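Local atomic coordinates of soluble epoxide hydrolase (Bacillus megaterium, PDB entry 4INZ), a protein that belongs to the soluble epoxide hydrolases, enzymes built on the alpha/beta hydrolase fold. Residues A[133-139]-A[247-253]; A[276-280]-A[293-297]. The protein carries 1 engineered substitution. All coordinates share one frame; numbering follows the deposited sequence.

Contact 1: A[133-139]-A[247-253]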
loop_
_atom_site.group_PDB
_atom_site.type_symbol
_atom_site.label_atom_id
_atom_site.label_comp_id
_atom_site.label_asym_id
_atom_site.label_seq_id
_atom_site.Cartn_x
_atom_site.Cartn_y
_atom_site.Cartn_z
ATOM N N LYS A 133 4.934 -10.145 11.703
ATOM C CA LYS A 133 5.718 -8.922 11.652
ATOM C C LYS A 133 5.155 -8.059 10.540
ATOM O O LYS A 133 4.620 -8.576 9.553
ATOM C CB LYS A 133 7.189 -9.221 11.352
ATOM C CG LYS A 133 7.919 -10.055 12.396
ATOM C CD LYS A 133 9.408 -10.085 12.079
ATOM C CE LYS A 133 10.206 -10.746 13.180
ATOM N NZ LYS A 133 9.968 -12.196 13.200
ATOM N N LEU A 134 5.287 -6.747 10.698
ATOM C CA LEU A 134 4.799 -5.792 9.712
ATOM C C LEU A 134 5.952 -4.967 9.162
ATOM O O LEU A 134 6.752 -4.422 9.929
ATOM C CB LEU A 134 3.759 -4.864 10.343
ATOM C CG LEU A 134 3.227 -3.743 9.453
ATOM C CD1 LEU A 134 2.381 -4.326 8.327
ATOM C CD2 LEU A 134 2.416 -2.732 10.284
ATOM N N ILE A 135 6.040 -4.886 7.834
ATOM C CA ILE A 135 7.010 -4.018 7.185
ATOM C C ILE A 135 6.234 -2.988 6.384
ATOM O O ILE A 135 5.525 -3.335 5.434
ATOM C CB ILE A 135 7.942 -4.808 6.252
ATOM C CG1 ILE A 135 8.664 -5.908 7.036
ATOM C CG2 ILE A 135 8.935 -3.867 5.571
ATOM C CD1 ILE A 135 9.596 -6.768 6.190
ATOM N N ALA A 136 6.341 -1.726 6.791
ATOM C CA ALA A 136 5.554 -0.666 6.174
ATOM C C ALA A 136 6.439 0.343 5.455
ATOM O O ALA A 136 7.389 0.866 6.038
ATOM C CB ALA A 136 4.720 0.039 7.226
ATOM N N PHE A 137 6.108 0.611 4.191
ATOM C CA PHE A 137 6.756 1.662 3.406
ATOM C C PHE A 137 5.908 2.938 3.445
ATOM O O PHE A 137 4.912 3.000 4.165
ATOM C CB PHE A 137 6.970 1.192 1.951
ATOM C CG PHE A 137 7.951 0.061 1.825
ATOM C CD1 PHE A 137 9.272 0.308 1.454
ATOM C CD2 PHE A 137 7.562 -1.252 2.089
ATOM C CE1 PHE A 137 10.190 -0.740 1.346
ATOM C CE2 PHE A 137 8.476 -2.301 1.994
ATOM C CZ PHE A 137 9.789 -2.049 1.618
ATOM N N ASN A 138 6.300 3.954 2.680
ATOM C CA ASN A 138 5.569 5.223 2.665
ATOM C C ASN A 138 4.059 5.030 2.592
ATOM O O ASN A 138 3.567 4.347 1.702
ATOM C CB ASN A 138 6.026 6.090 1.490
ATOM C CG ASN A 138 7.439 6.567 1.651
ATOM O OD1 ASN A 138 7.700 7.774 1.710
ATOM N ND2 ASN A 138 8.364 5.626 1.756
ATOM N N GLY A 139 3.335 5.647 3.518
ATOM C CA GLY A 139 1.888 5.516 3.590
ATOM C C GLY A 139 1.439 5.912 4.982
ATOM O O GLY A 139 2.268 6.167 5.847
ATOM N N PRO A 247 6.247 -6.727 16.204
ATOM C CA PRO A 247 7.445 -6.070 15.675
ATOM C C PRO A 247 7.151 -5.420 14.329
ATOM O O PRO A 247 6.552 -6.054 13.456
ATOM C CB PRO A 247 8.435 -7.228 15.491
ATOM C CG PRO A 247 7.898 -8.342 16.348
ATOM C CD PRO A 247 6.411 -8.187 16.277
ATOM N N VAL A 248 7.577 -4.171 14.169
ATOM C CA VAL A 248 7.315 -3.410 12.954
ATOM C C VAL A 248 8.590 -2.754 12.436
ATOM O O VAL A 248 9.404 -2.246 13.215
ATOM C CB VAL A 248 6.261 -2.309 13.186
ATOM C CG1 VAL A 248 6.038 -1.506 11.910
ATOM C CG2 VAL A 248 4.948 -2.921 13.659
ATOM N N GLN A 249 8.753 -2.779 11.116
ATOM C CA GLN A 249 9.835 -2.070 10.447
ATOM C C GLN A 249 9.238 -1.076 9.466
ATOM O O GLN A 249 8.416 -1.456 8.630
ATOM C CB GLN A 249 10.719 -3.041 9.662
ATOM C CG GLN A 249 11.758 -2.326 8.788
ATOM C CD GLN A 249 12.955 -1.839 9.588
ATOM O OE1 GLN A 249 13.546 -2.596 10.361
ATOM N NE2 GLN A 249 13.315 -0.574 9.408
ATOM N N ILE A 250 9.657 0.187 9.565
ATOM C CA ILE A 250 9.305 1.202 8.584
ATOM C C ILE A 250 10.487 1.404 7.644
ATOM O O ILE A 250 11.631 1.490 8.095
ATOM C CB ILE A 250 9.032 2.567 9.231
ATOM C CG1 ILE A 250 7.979 2.464 10.335
ATOM C CG2 ILE A 250 8.669 3.598 8.169
ATOM C CD1 ILE A 250 6.764 1.711 9.953
ATOM N N ILE A 251 10.209 1.471 6.342
ATOM C CA ILE A 251 11.229 1.778 5.335
ATOM C C ILE A 251 10.692 2.927 4.496
ATOM O O ILE A 251 9.727 2.761 3.754
ATOM C CB ILE A 251 11.540 0.558 4.451
ATOM C CG1 ILE A 251 11.958 -0.621 5.341
ATOM C CG2 ILE A 251 12.637 0.896 3.442
ATOM C CD1 ILE A 251 12.220 -1.925 4.592
ATOM N N TRP A 252 11.311 4.098 4.625
ATOM C CA TRP A 252 10.648 5.344 4.262
ATOM C C TRP A 252 11.501 6.203 3.353
ATOM O O TRP A 252 12.628 6.546 3.706
ATOM C CB TRP A 252 10.361 6.135 5.542
ATOM C CG TRP A 252 9.469 7.322 5.338
ATOM C CD1 TRP A 252 9.843 8.575 4.948
ATOM C CD2 TRP A 252 8.051 7.365 5.525
ATOM N NE1 TRP A 252 8.741 9.399 4.881
ATOM C CE2 TRP A 252 7.630 8.680 5.234
ATOM C CE3 TRP A 252 7.098 6.425 5.919
ATOM C CZ2 TRP A 252 6.294 9.072 5.321
ATOM C CZ3 TRP A 252 5.771 6.821 6.010
ATOM C CH2 TRP A 252 5.383 8.129 5.706
ATOM N N GLY A 253 10.959 6.568 2.193
ATOM C CA GLY A 253 11.671 7.441 1.278
ATOM C C GLY A 253 11.463 8.887 1.681
ATOM O O GLY A 253 10.333 9.377 1.670
#
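Phe137 turns its ring beside its own backbone N (chi1 -66°), CG anti to the carbonyl carbon, and this lays the ring alongside Ile251, whose CG1 takes the same setting. Phe137 CE1 then rests 3.6 Å from Ile251 CG2, and CZ lies 3.8 Å from Ile251 CD1. The segments run side by side as neighbouring parallel strands, 131-137 and 248-253, of the central sheet of the alpha/beta hydrolase fold. Four N-H groups, taken alternately from the two strands, stitch them together: Leu134 N to Pro247 O (3.1 Å), Gln249 N to Leu134 O (2.8 Å), Ala136 N to Gln249 O (2.8 Å) and Ile251 N to Ala136 O (2.9 Å). Leu134, Ala136, Val248 and Ile250 form one sheet face, packed against Trp121 of helix 115-126; there Ile250 doubles back so that CD1 reaches Ala136 CB. On the reverse face Phe137 and Ile251 meet helix 291-303. Trp252 holds its CG anti to the backbone N (chi1 -170°), which swings the indole across to the 138-139 loop. The Asn138 amide stacks over one indole face with the planes 22° apart, and Asn138 CA makes a CH-pi contact 4.0 Å from the centre of the six-membered ring. Gly139 O approaches the edge of the same ring. Ile251 O, buried and without a hydrogen-bond partner in the model, receives a CA-H...O contact from Phe137 CA at 3.2 Å.

Contact 2: A[276-280]-A[293-297]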
loop_
_atom_site.group_PDB
_atom_site.type_symbol
_atom_site.label_atom_id
_atom_site.label_comp_id
_atom_site.label_asym_id
_atom_site.label_seq_id
_atom_site.Cartn_x
_atom_site.Cartn_y
_atom_site.Cartn_z
ATOM N N VAL A 276 12.908 2.133 12.353
ATOM C CA VAL A 276 12.681 3.025 11.221
ATOM C C VAL A 276 13.966 3.200 10.423
ATOM O O VAL A 276 15.018 3.490 10.992
ATOM C CB VAL A 276 12.222 4.418 11.684
ATOM C CG1 VAL A 276 12.015 5.327 10.485
ATOM C CG2 VAL A 276 10.939 4.323 12.511
ATOM N N HIS A 277 13.871 3.013 9.108
ATOM C CA HIS A 277 14.993 3.264 8.201
ATOM C C HIS A 277 14.543 4.282 7.176
ATOM O O HIS A 277 13.557 4.060 6.474
ATOM C CB HIS A 277 15.403 1.986 7.472
ATOM C CG HIS A 277 16.667 2.123 6.690
ATOM N ND1 HIS A 277 16.698 2.564 5.380
ATOM C CD2 HIS A 277 17.952 1.881 7.033
ATOM C CE1 HIS A 277 17.948 2.576 4.952
ATOM N NE2 HIS A 277 18.728 2.171 5.940
ATOM N N ARG A 278 15.263 5.396 7.082
ATOM C CA ARG A 278 14.896 6.461 6.155
ATOM C C ARG A 278 15.901 6.559 5.016
ATOM O O ARG A 278 17.100 6.649 5.256
ATOM C CB ARG A 278 14.847 7.799 6.889
ATOM C CG ARG A 278 13.783 7.897 7.961
ATOM C CD ARG A 278 13.963 9.215 8.704
ATOM N NE ARG A 278 12.740 9.683 9.336
ATOM C CZ ARG A 278 12.252 10.913 9.187
ATOM N NH1 ARG A 278 11.125 11.260 9.795
ATOM N NH2 ARG A 278 12.896 11.795 8.426
ATOM N N LEU A 279 15.411 6.549 3.780
ATOM C CA LEU A 279 16.282 6.671 2.619
ATOM C C LEU A 279 16.302 8.112 2.139
ATOM O O LEU A 279 15.272 8.655 1.752
ATOM C CB LEU A 279 15.802 5.763 1.484
ATOM C CG LEU A 279 15.794 4.262 1.761
ATOM C CD1 LEU A 279 14.526 3.837 2.480
ATOM C CD2 LEU A 279 15.931 3.508 0.452
ATOM N N ALA A 280 17.478 8.730 2.164
ATOM C CA ALA A 280 17.607 10.110 1.721
ATOM C C ALA A 280 17.378 10.259 0.216
ATOM O O ALA A 280 16.896 11.294 -0.244
ATOM C CB ALA A 280 18.973 10.677 2.113
ATOM N N GLU A 293 19.165 -1.617 -1.135
ATOM C CA GLU A 293 19.155 -1.017 0.203
ATOM C C GLU A 293 17.943 -1.506 1.008
ATOM O O GLU A 293 18.055 -1.877 2.185
ATOM C CB GLU A 293 19.135 0.510 0.114
ATOM C CG GLU A 293 19.171 1.164 1.479
ATOM C CD GLU A 293 19.295 2.668 1.424
ATOM O OE1 GLU A 293 19.465 3.218 0.314
ATOM O OE2 GLU A 293 19.233 3.304 2.502
ATOM N N VAL A 294 16.781 -1.485 0.371
ATOM C CA VAL A 294 15.548 -1.936 1.011
ATOM C C VAL A 294 15.632 -3.406 1.424
ATOM O O VAL A 294 15.294 -3.776 2.562
ATOM C CB VAL A 294 14.343 -1.734 0.070
ATOM C CG1 VAL A 294 13.141 -2.539 0.551
ATOM C CG2 VAL A 294 14.000 -0.242 -0.043
ATOM N N ASN A 295 16.086 -4.247 0.504
ATOM C CA ASN A 295 16.147 -5.681 0.776
ATOM C C ASN A 295 17.056 -5.993 1.953
ATOM O O ASN A 295 16.756 -6.867 2.771
ATOM C CB ASN A 295 16.570 -6.461 -0.471
ATOM C CG ASN A 295 15.457 -6.535 -1.508
ATOM O OD1 ASN A 295 14.304 -6.195 -1.219
ATOM N ND2 ASN A 295 15.793 -6.997 -2.717
ATOM N N ASN A 296 18.160 -5.266 2.058
ATOM C CA ASN A 296 19.091 -5.520 3.151
ATOM C C ASN A 296 18.508 -5.114 4.502
ATOM O O ASN A 296 18.773 -5.759 5.518
ATOM C CB ASN A 296 20.439 -4.848 2.897
ATOM C CG ASN A 296 21.268 -5.597 1.872
ATOM O OD1 ASN A 296 21.042 -6.785 1.629
ATOM N ND2 ASN A 296 22.226 -4.908 1.258
ATOM N N VAL A 297 17.709 -4.051 4.505
ATOM C CA VAL A 297 17.032 -3.614 5.724
ATOM C C VAL A 297 15.946 -4.619 6.120
ATOM O O VAL A 297 15.783 -4.943 7.304
ATOM C CB VAL A 297 16.426 -2.198 5.570
ATOM C CG1 VAL A 297 15.559 -1.846 6.785
ATOM C CG2 VAL A 297 17.549 -1.165 5.398
#
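Val297 sets one methyl squarely over the imidazole of His277: CG2 stands 3.5 Å from the ring centroid and only 10° off its normal, a CH-pi contact directed at the middle of the face. The second methyl, CG1, lies 3.9 Å from His277 CB, so the valine straddles the root and the face of the ring. His277 is placed for this by its first torsion (chi1 -171°), which holds CG anti to the backbone N. The Glu293 carboxylate comes to the ring edge instead, its plane almost perpendicular (87°) to the imidazole, although the closeness modelled there is doubtful. These side chains bridge the last strand of the alpha/beta hydrolase sheet, 274-279, and the C-terminal helix 291-303, which runs back antiparallel over it with the segment axes 10.5 Å apart. Leu279 and Glu293 reach toward each other from opposite directions. The extended glutamate brings OE1 to 3.5 Å from Leu279 CD2, so its carboxylate lies against a methyl group. On the buried side the same Leu279 CD2 packs 4.2 Å from Val294 CG2, and both of these residues also touch Pro286 of helix 286-289.

Following the chain from the N terminus, strand 131-137 comes first, and contact 1 closes a long, largely helical excursion of 107 residues when strand 248-253 returns beside it. Contact 2 opens only afterwards and closes a much shorter loop, from strand 274-279 through helix 286-289 to helix 291-303, so the two are in series and neither nests nor crosses. They meet because strand 248-253 lies between strands 131-137 and 274-279 in the sheet. Ile250 O and Trp252 O probably accept hydrogen bonds from His277 N and Leu279 N, while Phe137 packs on Val294, joining the interior strands, the edge strand and the C-terminal helix.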